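PDB 4ZM6: N-acetyl-beta-D glucosaminidase from Rhizomucor miehei CAU432, which probably hydrolyses beta-N-acetylglucosaminides as a family 3 glycoside hydrolase and, through a GCN5-related region, transfers acetyl groups from acetyl-CoA to glucosamine. Local coordinates for residues P182-T187 with D194-N199; K669-F674 with W679-N684; S766-T771 with E777-L782. One frame throughout, in Å; residues are numbered along the deposited sequence.

Contact 1. Residues P182-T187 with D194-N199; sequences PGHGDT and DVPVIN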
loop_
_atom_site.group_PDB
_atom_site.type_symbol
_atom_site.label_atom_id
_atom_site.label_comp_id
_atom_site.label_asym_id
_atom_site.label_seq_id
_atom_site.Cartn_x
_atom_site.Cartn_y
_atom_site.Cartn_z
ATOM N N PRO A 182 -15.572 -4.835 -14.844
ATOM C CA PRO A 182 -14.839 -4.538 -13.612
ATOM C C PRO A 182 -14.316 -5.744 -12.825
ATOM O O PRO A 182 -13.837 -5.573 -11.700
ATOM C CB PRO A 182 -15.890 -3.812 -12.774
ATOM C CG PRO A 182 -17.163 -4.473 -13.160
ATOM C CD PRO A 182 -17.030 -4.765 -14.628
ATOM N N GLY A 183 -14.400 -6.943 -13.391
ATOM C CA GLY A 183 -13.941 -8.138 -12.694
ATOM C C GLY A 183 -14.924 -9.283 -12.816
ATOM O O GLY A 183 -15.984 -9.278 -12.183
ATOM N N HIS A 184 -14.551 -10.274 -13.621
ATOM C CA HIS A 184 -15.405 -11.418 -13.914
ATOM C C HIS A 184 -15.031 -12.653 -13.101
ATOM O O HIS A 184 -15.605 -13.717 -13.295
ATOM C CB HIS A 184 -15.298 -11.753 -15.405
ATOM C CG HIS A 184 -16.524 -12.397 -15.969
ATOM N ND1 HIS A 184 -16.969 -13.638 -15.562
ATOM C CD2 HIS A 184 -17.398 -11.971 -16.909
ATOM C CE1 HIS A 184 -18.067 -13.945 -16.227
ATOM N NE2 HIS A 184 -18.349 -12.951 -17.051
ATOM N N GLY A 185 -14.074 -12.521 -12.193
ATOM C CA GLY A 185 -13.527 -13.678 -11.500
ATOM C C GLY A 185 -14.392 -14.284 -10.409
ATOM O O GLY A 185 -14.163 -15.430 -10.009
ATOM N N ASP A 186 -15.372 -13.530 -9.908
ATOM C CA ASP A 186 -16.231 -14.023 -8.828
ATOM C C ASP A 186 -17.656 -14.287 -9.307
ATOM O O ASP A 186 -18.551 -13.454 -9.138
ATOM C CB ASP A 186 -16.230 -13.058 -7.637
ATOM C CG ASP A 186 -16.707 -13.716 -6.343
ATOM O OD1 ASP A 186 -17.301 -14.814 -6.391
ATOM O OD2 ASP A 186 -16.476 -13.134 -5.264
ATOM N N THR A 187 -17.833 -15.452 -9.931
ATOM C CA THR A 187 -19.155 -16.019 -10.220
ATOM C C THR A 187 -18.995 -17.492 -10.603
ATOM O O THR A 187 -17.891 -17.943 -10.917
ATOM C CB THR A 187 -19.903 -15.286 -11.367
ATOM O OG1 THR A 187 -19.298 -14.014 -11.641
ATOM C CG2 THR A 187 -21.373 -15.075 -11.001
ATOM N N ASP A 194 -25.080 -17.656 -20.041
ATOM C CA ASP A 194 -26.089 -16.894 -19.294
ATOM C C ASP A 194 -25.533 -15.528 -18.859
ATOM O O ASP A 194 -24.377 -15.209 -19.137
ATOM C CB ASP A 194 -26.536 -17.708 -18.070
ATOM C CG ASP A 194 -28.044 -17.683 -17.856
ATOM O OD1 ASP A 194 -28.678 -16.625 -18.074
ATOM O OD2 ASP A 194 -28.591 -18.733 -17.452
ATOM N N VAL A 195 -26.364 -14.725 -18.190
ATOM C CA VAL A 195 -25.957 -13.402 -17.689
ATOM C C VAL A 195 -25.417 -13.507 -16.261
ATOM O O VAL A 195 -26.171 -13.825 -15.339
ATOM C CB VAL A 195 -27.136 -12.404 -17.697
ATOM C CG1 VAL A 195 -26.763 -11.110 -16.985
ATOM C CG2 VAL A 195 -27.568 -12.111 -19.125
ATOM N N PRO A 196 -24.114 -13.223 -16.065
ATOM C CA PRO A 196 -23.573 -13.311 -14.713
ATOM C C PRO A 196 -23.899 -12.060 -13.900
ATOM O O PRO A 196 -23.897 -10.943 -14.433
ATOM C CB PRO A 196 -22.066 -13.455 -14.942
ATOM C CG PRO A 196 -21.811 -12.861 -16.292
ATOM C CD PRO A 196 -23.120 -12.697 -17.016
ATOM N N VAL A 197 -24.194 -12.260 -12.621
ATOM C CA VAL A 197 -24.578 -11.174 -11.735
ATOM C C VAL A 197 -23.480 -10.992 -10.704
ATOM O O VAL A 197 -23.084 -11.955 -10.041
ATOM C CB VAL A 197 -25.903 -11.474 -10.999
ATOM C CG1 VAL A 197 -26.464 -10.200 -10.381
ATOM C CG2 VAL A 197 -26.919 -12.107 -11.943
ATOM N N ILE A 198 -22.987 -9.761 -10.589
ATOM C CA ILE A 198 -22.033 -9.383 -9.549
ATOM C C ILE A 198 -22.737 -8.402 -8.616
ATOM O O ILE A 198 -22.845 -7.211 -8.911
ATOM C CB ILE A 198 -20.757 -8.735 -10.141
ATOM C CG1 ILE A 198 -20.144 -9.627 -11.234
ATOM C CG2 ILE A 198 -19.743 -8.443 -9.042
ATOM C CD1 ILE A 198 -19.825 -11.045 -10.799
ATOM N N ASN A 199 -23.233 -8.924 -7.497
ATOM C CA ASN A 199 -24.003 -8.135 -6.542
ATOM C C ASN A 199 -23.071 -7.537 -5.498
ATOM O O ASN A 199 -23.045 -7.982 -4.350
ATOM C CB ASN A 199 -25.086 -9.008 -5.888
ATOM C CG ASN A 199 -26.101 -8.197 -5.101
ATOM O OD1 ASN A 199 -26.560 -7.143 -5.549
ATOM N ND2 ASN A 199 -26.468 -8.691 -3.922
#
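The loop after strand 178-181, in the TIM-barrel domain of glycoside hydrolase family 3, brings H184 and T187 of one limb against P196 and I198 of the other. PGHGDT is part of the KHFPGHG-type motif of the family's N-acetylglucosaminidases; the residues between the limbs include an Asp-Ser-His sequence resembling the one that carries the acid/base histidine in bacterial NagZ enzymes, consistent with a similar role here. H184 turns its CG away from the backbone N (chi1 -152°), and its side chain crosses that of P196 at about a right angle, H184 NE2 lying 3.5 Å from P196 CG. I198 reaches the other limb with its CD1, which lies against T187 OG1 and D186 O. T187 CG2 lies 3.7 Å from V197 O, alongside the opposing backbone. No hydrogen bond joins the two segments directly. The ionic tie between the limbs comes just past the second segment, where D186 OD2 is salt-bridged to K200, while P196 and I198 form backbone hydrogen bonds with L234. The segments themselves therefore meet through apolar carbon atoms placed against polar ones, and the polar links lie around them.

Contact 2. Residues K669-F674 with W679-N684; sequences KAQAFF and WRMDDN. With ACO (acetyl coenzyme *a), chain C.
F674 and W679 share a first torsion, each with CG opposite its carbonyl carbon (chi1 -71° and -72°), and their side chains run side by side in the same direction. They join helix 665-677 to strand 680-681 in the GCN5-related acetyltransferase (GNAT) fold, the helix flanking acetyl-CoA and F674, W679 and M681 all touching L649 of strand 646-649. The edge of the F674 ring faces the five-membered ring of W679 in a T-shaped pair, with centroids 5.4 Å apart and planes at 79°. A backbone hydrogen bond closes the turn: W679 N donates to F674 O at 3.1 Å. F674 O also sits at the edge of the indole, near its plane. M681 adds a looser apolar contact, its SD 4.5 Å from F674 CB. On the helix side toward the cofactor, F673 offers a ring face to the CCP carbon of acetyl-CoA, with its CE2 3.4 Å from cofactor O3A, while F674 meets cofactor C3P near its ring plane. F673 CD1 lies over one face of the F674 ring, toward its rim, which links the cofactor side to the F674-W679 pair. W679 NE1 is hydrogen-bonded to NE2 of H632 on helix 627-642.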
loop_
_atom_site.group_PDB
_atom_site.type_symbol
_atom_site.label_atom_id
_atom_site.label_comp_id
_atom_site.label_asym_id
_atom_site.label_seq_id
_atom_site.Cartn_x
_atom_site.Cartn_y
_atom_site.Cartn_z
ATOM N N LYS A 669 29.010 -16.929 -13.435
ATOM C CA LYS A 669 27.768 -17.675 -13.236
ATOM C C LYS A 669 26.576 -16.732 -13.025
ATOM O O LYS A 669 25.498 -16.952 -13.581
ATOM C CB LYS A 669 27.911 -18.616 -12.041
ATOM C CG LYS A 669 26.809 -19.653 -11.920
ATOM C CD LYS A 669 27.124 -20.695 -10.850
ATOM C CE LYS A 669 28.419 -21.446 -11.146
ATOM N NZ LYS A 669 28.529 -22.730 -10.395
ATOM N N ALA A 670 26.778 -15.683 -12.229
ATOM C CA ALA A 670 25.744 -14.669 -12.008
ATOM C C ALA A 670 25.418 -13.878 -13.276
ATOM O O ALA A 670 24.325 -13.340 -13.402
ATOM C CB ALA A 670 26.151 -13.724 -10.887
ATOM N N GLN A 671 26.361 -13.794 -14.206
ATOM C CA GLN A 671 26.087 -13.170 -15.499
ATOM C C GLN A 671 25.083 -13.997 -16.295
ATOM O O GLN A 671 24.175 -13.452 -16.924
ATOM C CB GLN A 671 27.364 -13.017 -16.319
ATOM C CG GLN A 671 28.392 -12.067 -15.730
ATOM C CD GLN A 671 29.638 -11.964 -16.583
ATOM O OE1 GLN A 671 30.740 -11.724 -16.083
ATOM N NE2 GLN A 671 29.470 -12.155 -17.879
ATOM N N ALA A 672 25.264 -15.314 -16.272
ATOM C CA ALA A 672 24.330 -16.229 -16.919
ATOM C C ALA A 672 22.949 -16.146 -16.266
ATOM O O ALA A 672 21.929 -16.164 -16.953
ATOM C CB ALA A 672 24.861 -17.653 -16.863
ATOM N N PHE A 673 22.922 -16.049 -14.939
ATOM C CA PHE A 673 21.670 -15.883 -14.213
ATOM C C PHE A 673 20.873 -14.717 -14.792
ATOM O O PHE A 673 19.685 -14.859 -15.097
ATOM C CB PHE A 673 21.940 -15.661 -12.721
ATOM C CG PHE A 673 20.718 -15.285 -11.931
ATOM C CD1 PHE A 673 20.345 -13.960 -11.799
ATOM C CD2 PHE A 673 19.944 -16.259 -11.320
ATOM C CE1 PHE A 673 19.220 -13.615 -11.075
ATOM C CE2 PHE A 673 18.816 -15.919 -10.596
ATOM C CZ PHE A 673 18.452 -14.597 -10.474
ATOM N N PHE A 674 21.545 -13.577 -14.963
ATOM C CA PHE A 674 20.890 -12.352 -15.428
ATOM C C PHE A 674 20.471 -12.396 -16.901
ATOM O O PHE A 674 19.366 -11.966 -17.228
ATOM C CB PHE A 674 21.766 -11.117 -15.160
ATOM C CG PHE A 674 21.861 -10.741 -13.700
ATOM C CD1 PHE A 674 20.721 -10.447 -12.967
ATOM C CD2 PHE A 674 23.089 -10.660 -13.067
ATOM C CE1 PHE A 674 20.803 -10.105 -11.629
ATOM C CE2 PHE A 674 23.176 -10.312 -11.732
ATOM C CZ PHE A 674 22.031 -10.037 -11.009
ATOM N N TRP A 679 18.083 -10.033 -19.354
ATOM C CA TRP A 679 19.022 -8.917 -19.423
ATOM C C TRP A 679 19.910 -9.050 -20.649
ATOM O O TRP A 679 20.436 -10.126 -20.912
ATOM C CB TRP A 679 19.908 -8.857 -18.170
ATOM C CG TRP A 679 19.201 -8.404 -16.923
ATOM C CD1 TRP A 679 18.537 -9.185 -16.026
ATOM C CD2 TRP A 679 19.097 -7.061 -16.435
ATOM N NE1 TRP A 679 18.025 -8.415 -15.018
ATOM C CE2 TRP A 679 18.355 -7.108 -15.240
ATOM C CE3 TRP A 679 19.552 -5.825 -16.895
ATOM C CZ2 TRP A 679 18.065 -5.971 -14.492
ATOM C CZ3 TRP A 679 19.263 -4.694 -16.151
ATOM C CH2 TRP A 679 18.523 -4.776 -14.963
ATOM N N ARG A 680 20.077 -7.953 -21.383
ATOM C CA ARG A 680 20.947 -7.920 -22.555
ATOM C C ARG A 680 22.393 -7.541 -22.171
ATOM O O ARG A 680 22.725 -6.359 -22.062
ATOM C CB ARG A 680 20.380 -6.949 -23.603
ATOM N N MET A 681 23.243 -8.553 -21.979
ATOM C CA MET A 681 24.652 -8.342 -21.613
ATOM C C MET A 681 25.473 -7.927 -22.836
ATOM O O MET A 681 25.238 -8.418 -23.935
ATOM C CB MET A 681 25.276 -9.618 -21.023
ATOM C CG MET A 681 24.478 -10.310 -19.924
ATOM S SD MET A 681 24.213 -9.339 -18.425
ATOM C CE MET A 681 25.877 -9.237 -17.771
ATOM N N ASP A 682 26.447 -7.041 -22.634
ATOM C CA ASP A 682 27.318 -6.577 -23.717
ATOM C C ASP A 682 28.337 -7.641 -24.110
ATOM O O ASP A 682 28.686 -8.508 -23.307
ATOM C CB ASP A 682 28.062 -5.301 -23.305
ATOM C CG ASP A 682 27.136 -4.107 -23.117
ATOM O OD1 ASP A 682 25.901 -4.284 -23.038
ATOM O OD2 ASP A 682 27.657 -2.977 -23.039
ATOM N N ASP A 683 28.822 -7.552 -25.346
ATOM C CA ASP A 683 29.811 -8.503 -25.875
ATOM C C ASP A 683 31.197 -8.273 -25.278
ATOM O O ASP A 683 31.912 -9.223 -24.949
ATOM C CB ASP A 683 29.913 -8.373 -27.399
ATOM C CG ASP A 683 28.601 -8.670 -28.107
ATOM O OD1 ASP A 683 27.780 -9.438 -27.559
ATOM O OD2 ASP A 683 28.399 -8.136 -29.220
ATOM N N ASN A 684 31.563 -7.000 -25.155
ATOM C CA ASN A 684 32.880 -6.592 -24.665
ATOM C C ASN A 684 32.857 -6.319 -23.167
ATOM O O ASN A 684 31.790 -6.162 -22.572
ATOM C CB ASN A 684 33.364 -5.346 -25.409
ATOM C CG ASN A 684 32.419 -4.165 -25.253
ATOM O OD1 ASN A 684 32.585 -3.342 -24.352
ATOM N ND2 ASN A 684 31.413 -4.084 -26.124
HETATM N N1A ACO C . 14.987 -26.702 -7.486
HETATM C C2A ACO C . 15.874 -26.911 -8.487
HETATM N N3A ACO C . 16.553 -25.912 -9.094
HETATM C C4A ACO C . 16.389 -24.616 -8.717
HETATM C C5A ACO C . 15.429 -24.317 -7.637
HETATM C C6A ACO C . 14.716 -25.457 -7.016
HETATM N N6A ACO C . 13.828 -25.247 -6.015
HETATM N N7A ACO C . 15.438 -22.991 -7.468
HETATM C C8A ACO C . 16.321 -22.471 -8.360
HETATM N N9A ACO C . 16.884 -23.437 -9.113
HETATM C C1B ACO C . 17.898 -23.214 -10.181
HETATM C C2B ACO C . 17.264 -23.096 -11.565
HETATM O O2B ACO C . 17.985 -23.900 -12.508
HETATM C C3B ACO C . 17.300 -21.616 -11.918
HETATM O O3B ACO C . 17.544 -21.341 -13.311
HETATM P P3B ACO C . 18.945 -21.487 -14.120
HETATM O O7A ACO C . 19.665 -20.173 -13.897
HETATM O O8A ACO C . 19.623 -22.716 -13.559
HETATM O O9A ACO C . 18.480 -21.664 -15.538
HETATM C C4B ACO C . 18.352 -21.029 -10.980
HETATM O O4B ACO C . 18.589 -21.983 -9.932
HETATM C C5B ACO C . 17.901 -19.692 -10.407
HETATM O O5B ACO C . 18.541 -19.520 -9.150
HETATM P P1A ACO C . 17.811 -18.822 -7.908
HETATM O O1A ACO C . 17.775 -19.833 -6.786
HETATM O O2A ACO C . 16.546 -18.119 -8.320
HETATM O O3A ACO C . 18.949 -17.717 -7.665
HETATM P P2A ACO C . 19.924 -17.799 -6.401
HETATM O O4A ACO C . 19.068 -17.785 -5.156
HETATM O O5A ACO C . 20.907 -18.917 -6.597
HETATM O O6A ACO C . 20.695 -16.401 -6.561
HETATM C CBP ACO C . 22.574 -15.194 -7.501
HETATM C CCP ACO C . 21.381 -16.095 -7.774
HETATM C CDP ACO C . 22.098 -13.872 -6.918
HETATM C CEP ACO C . 23.281 -14.922 -8.820
HETATM C CAP ACO C . 23.483 -15.940 -6.522
HETATM O OAP ACO C . 24.198 -16.956 -7.217
HETATM C C9P ACO C . 24.449 -15.047 -5.798
HETATM O O9P ACO C . 24.148 -14.628 -4.688
HETATM N N8P ACO C . 25.612 -14.759 -6.379
HETATM C C7P ACO C . 26.595 -13.944 -5.691
HETATM C C6P ACO C . 27.699 -13.445 -6.607
HETATM C C5P ACO C . 27.278 -12.404 -7.629
HETATM O O5P ACO C . 27.958 -12.361 -8.640
HETATM N N4P ACO C . 26.255 -11.558 -7.420
HETATM C C3P ACO C . 25.905 -10.507 -8.379
HETATM C C2P ACO C . 26.608 -9.175 -8.094
HETATM S S1P ACO C . 26.637 -8.086 -9.498
HETATM C C ACO C . 25.245 -7.190 -9.368
HETATM O O ACO C . 24.433 -7.431 -8.492
HETATM C CH3 ACO C . 25.032 -6.097 -10.366
#

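Contact 3. Residues S766-T771 with E777-L782; sequences SLILNT and EYRSDL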
loop_
_atom_site.group_PDB
_atom_site.type_symbol
_atom_site.label_atom_id
_atom_site.label_comp_id
_atom_site.label_asym_id
_atom_site.label_seq_id
_atom_site.Cartn_x
_atom_site.Cartn_y
_atom_site.Cartn_z
ATOM N N SER A 766 38.684 18.972 -18.050
ATOM C CA SER A 766 38.421 18.817 -16.626
ATOM C C SER A 766 38.464 17.363 -16.204
ATOM O O SER A 766 38.337 16.476 -17.038
ATOM C CB SER A 766 37.051 19.404 -16.264
ATOM O OG SER A 766 36.043 18.416 -16.327
ATOM N N LEU A 767 38.645 17.132 -14.905
ATOM C CA LEU A 767 38.463 15.802 -14.319
ATOM C C LEU A 767 38.191 15.894 -12.830
ATOM O O LEU A 767 38.351 16.953 -12.231
ATOM C CB LEU A 767 39.669 14.897 -14.589
ATOM C CG LEU A 767 41.011 15.268 -13.953
ATOM C CD1 LEU A 767 41.050 14.951 -12.465
ATOM C CD2 LEU A 767 42.141 14.538 -14.663
ATOM N N ILE A 768 37.790 14.766 -12.246
ATOM C CA ILE A 768 37.413 14.682 -10.838
ATOM C C ILE A 768 38.387 13.797 -10.087
ATOM O O ILE A 768 38.423 12.589 -10.308
ATOM C CB ILE A 768 35.997 14.088 -10.663
ATOM C CG1 ILE A 768 34.943 15.038 -11.234
ATOM C CG2 ILE A 768 35.698 13.823 -9.189
ATOM C CD1 ILE A 768 33.586 14.393 -11.410
ATOM N N LEU A 769 39.162 14.405 -9.192
ATOM C CA LEU A 769 40.038 13.661 -8.296
ATOM C C LEU A 769 39.249 13.083 -7.135
ATOM O O LEU A 769 38.110 13.481 -6.866
ATOM C CB LEU A 769 41.132 14.562 -7.715
ATOM C CG LEU A 769 42.246 15.053 -8.631
ATOM C CD1 LEU A 769 43.103 16.072 -7.897
ATOM C CD2 LEU A 769 43.094 13.887 -9.111
ATOM N N ASN A 770 39.878 12.133 -6.456
ATOM C CA ASN A 770 39.423 11.674 -5.158
ATOM C C ASN A 770 40.623 11.135 -4.394
ATOM O O ASN A 770 41.565 10.618 -5.002
ATOM C CB ASN A 770 38.340 10.601 -5.309
ATOM C CG ASN A 770 38.905 9.241 -5.668
ATOM O OD1 ASN A 770 38.919 8.858 -6.833
ATOM N ND2 ASN A 770 39.383 8.508 -4.665
ATOM N N THR A 771 40.594 11.264 -3.072
ATOM C CA THR A 771 41.665 10.745 -2.236
ATOM C C THR A 771 41.120 10.352 -0.870
ATOM O O THR A 771 40.429 11.136 -0.220
ATOM C CB THR A 771 42.787 11.781 -2.035
ATOM O OG1 THR A 771 43.307 12.193 -3.306
ATOM C CG2 THR A 771 43.915 11.200 -1.196
ATOM N N GLU A 777 33.472 12.596 3.333
ATOM C CA GLU A 777 33.167 11.234 3.801
ATOM C C GLU A 777 32.031 10.546 3.023
ATOM O O GLU A 777 31.951 9.321 3.010
ATOM C CB GLU A 777 32.859 11.223 5.306
ATOM C CG GLU A 777 31.561 11.919 5.697
ATOM C CD GLU A 777 31.215 11.776 7.172
ATOM O OE1 GLU A 777 31.945 11.066 7.906
ATOM O OE2 GLU A 777 30.199 12.378 7.595
ATOM N N TYR A 778 31.170 11.332 2.377
ATOM C CA TYR A 778 30.086 10.796 1.548
ATOM C C TYR A 778 30.474 10.589 0.079
ATOM O O TYR A 778 29.607 10.376 -0.768
ATOM C CB TYR A 778 28.818 11.674 1.636
ATOM C CG TYR A 778 28.213 11.781 3.027
ATOM C CD1 TYR A 778 28.335 10.743 3.951
ATOM C CD2 TYR A 778 27.502 12.914 3.412
ATOM C CE1 TYR A 778 27.788 10.841 5.218
ATOM C CE2 TYR A 778 26.945 13.015 4.680
ATOM C CZ TYR A 778 27.094 11.972 5.576
ATOM O OH TYR A 778 26.554 12.042 6.835
ATOM N N ARG A 779 31.767 10.641 -0.222
ATOM C CA ARG A 779 32.244 10.305 -1.553
ATOM C C ARG A 779 32.471 8.801 -1.629
ATOM O O ARG A 779 33.205 8.234 -0.819
ATOM C CB ARG A 779 33.532 11.062 -1.876
ATOM C CG ARG A 779 33.346 12.569 -1.961
ATOM C CD ARG A 779 32.722 13.001 -3.282
ATOM N NE ARG A 779 33.598 12.728 -4.424
ATOM C CZ ARG A 779 34.690 13.428 -4.743
ATOM N NH1 ARG A 779 35.086 14.465 -4.009
ATOM N NH2 ARG A 779 35.412 13.079 -5.804
ATOM N N SER A 780 31.822 8.163 -2.599
ATOM C CA SER A 780 31.919 6.722 -2.794
ATOM C C SER A 780 32.739 6.386 -4.041
ATOM O O SER A 780 32.696 5.251 -4.516
ATOM C CB SER A 780 30.517 6.119 -2.892
ATOM O OG SER A 780 29.690 6.890 -3.749
ATOM N N ASP A 781 33.492 7.366 -4.556
ATOM C CA ASP A 781 34.393 7.159 -5.708
ATOM C C ASP A 781 35.256 5.920 -5.494
ATOM O O ASP A 781 35.314 5.020 -6.342
ATOM C CB ASP A 781 35.323 8.366 -5.927
ATOM C CG ASP A 781 34.572 9.660 -6.222
ATOM O OD1 ASP A 781 33.518 9.902 -5.601
ATOM O OD2 ASP A 781 35.053 10.456 -7.058
ATOM N N LEU A 782 35.921 5.884 -4.345
ATOM C CA LEU A 782 36.773 4.769 -3.995
ATOM C C LEU A 782 36.315 4.196 -2.669
ATOM O O LEU A 782 36.379 4.867 -1.643
ATOM C CB LEU A 782 38.234 5.220 -3.916
ATOM C CG LEU A 782 39.274 4.196 -3.456
ATOM C CD1 LEU A 782 39.378 3.029 -4.430
ATOM C CD2 LEU A 782 40.629 4.866 -3.290
#
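R779 NH2 donates to L769 O at 2.9 Å, with an N-H...O angle of 144°; the nitrogen lies in the carbonyl plane, and the oxygen lies near the guanidinium plane. This is the hydrogen bond between strand residues 766-771 and loop residues 777-782. Beside it, I768 CG2 packs obliquely 3.5 Å from R779 NH2. N770 and D781 slide past each other in opposite directions, N770 CG 3.7 Å from D781 CB, with the amide and carboxylate planes 56° apart. L782 crosses the N770 side chain at about a right angle.

What positions the arginine is a side-on grip on D781: R779 NH2 reaches D781 OD2 at 2.9 Å and R779 NE reaches D781 OD1 at 3.1 Å. Both carboxylate oxygens are met from above their plane, and bends at chi2 and chi3 curl the arginine so that its NE and NH2 edge meets D781. Farther out, R779 NH1 is salt-bridged to D747 and D750, and Y653 OH is hydrogen-bonded to D781 OD1 and to S780 N. The three aspartates probably balance the charge of the guanidinium and, with the L769 bond, fix its orientation.

Strand 763-771 runs between antiparallel neighbours 751-756 and 794-802; I768 rests on helix 736-745, whereas L767, L769 and T771 pack against helix 811-825.

How the contacts relate
Contact 1 stands apart, in the glycoside hydrolase domain, with its centre about 45 Å from that of contact 2 and about 61 Å from that of contact 3. It is partly buried and joins two limbs of one loop without a hydrogen bond between them. Contacts 2 and 3 are buried, lie about 29 Å apart between centres, and occupy the two acetyltransferase ranges; strands 680-681 and 763-771 nevertheless belong to the same mixed sheet, several strands apart. Contact 2 is aromatic, beside the cofactor; contact 3, away from the annotated sites, joins strand and loop by an arginine-to-carbonyl bond, with salt bridges holding the arginine. Y653, from the first acetyltransferase range, touches contact 3 in the second.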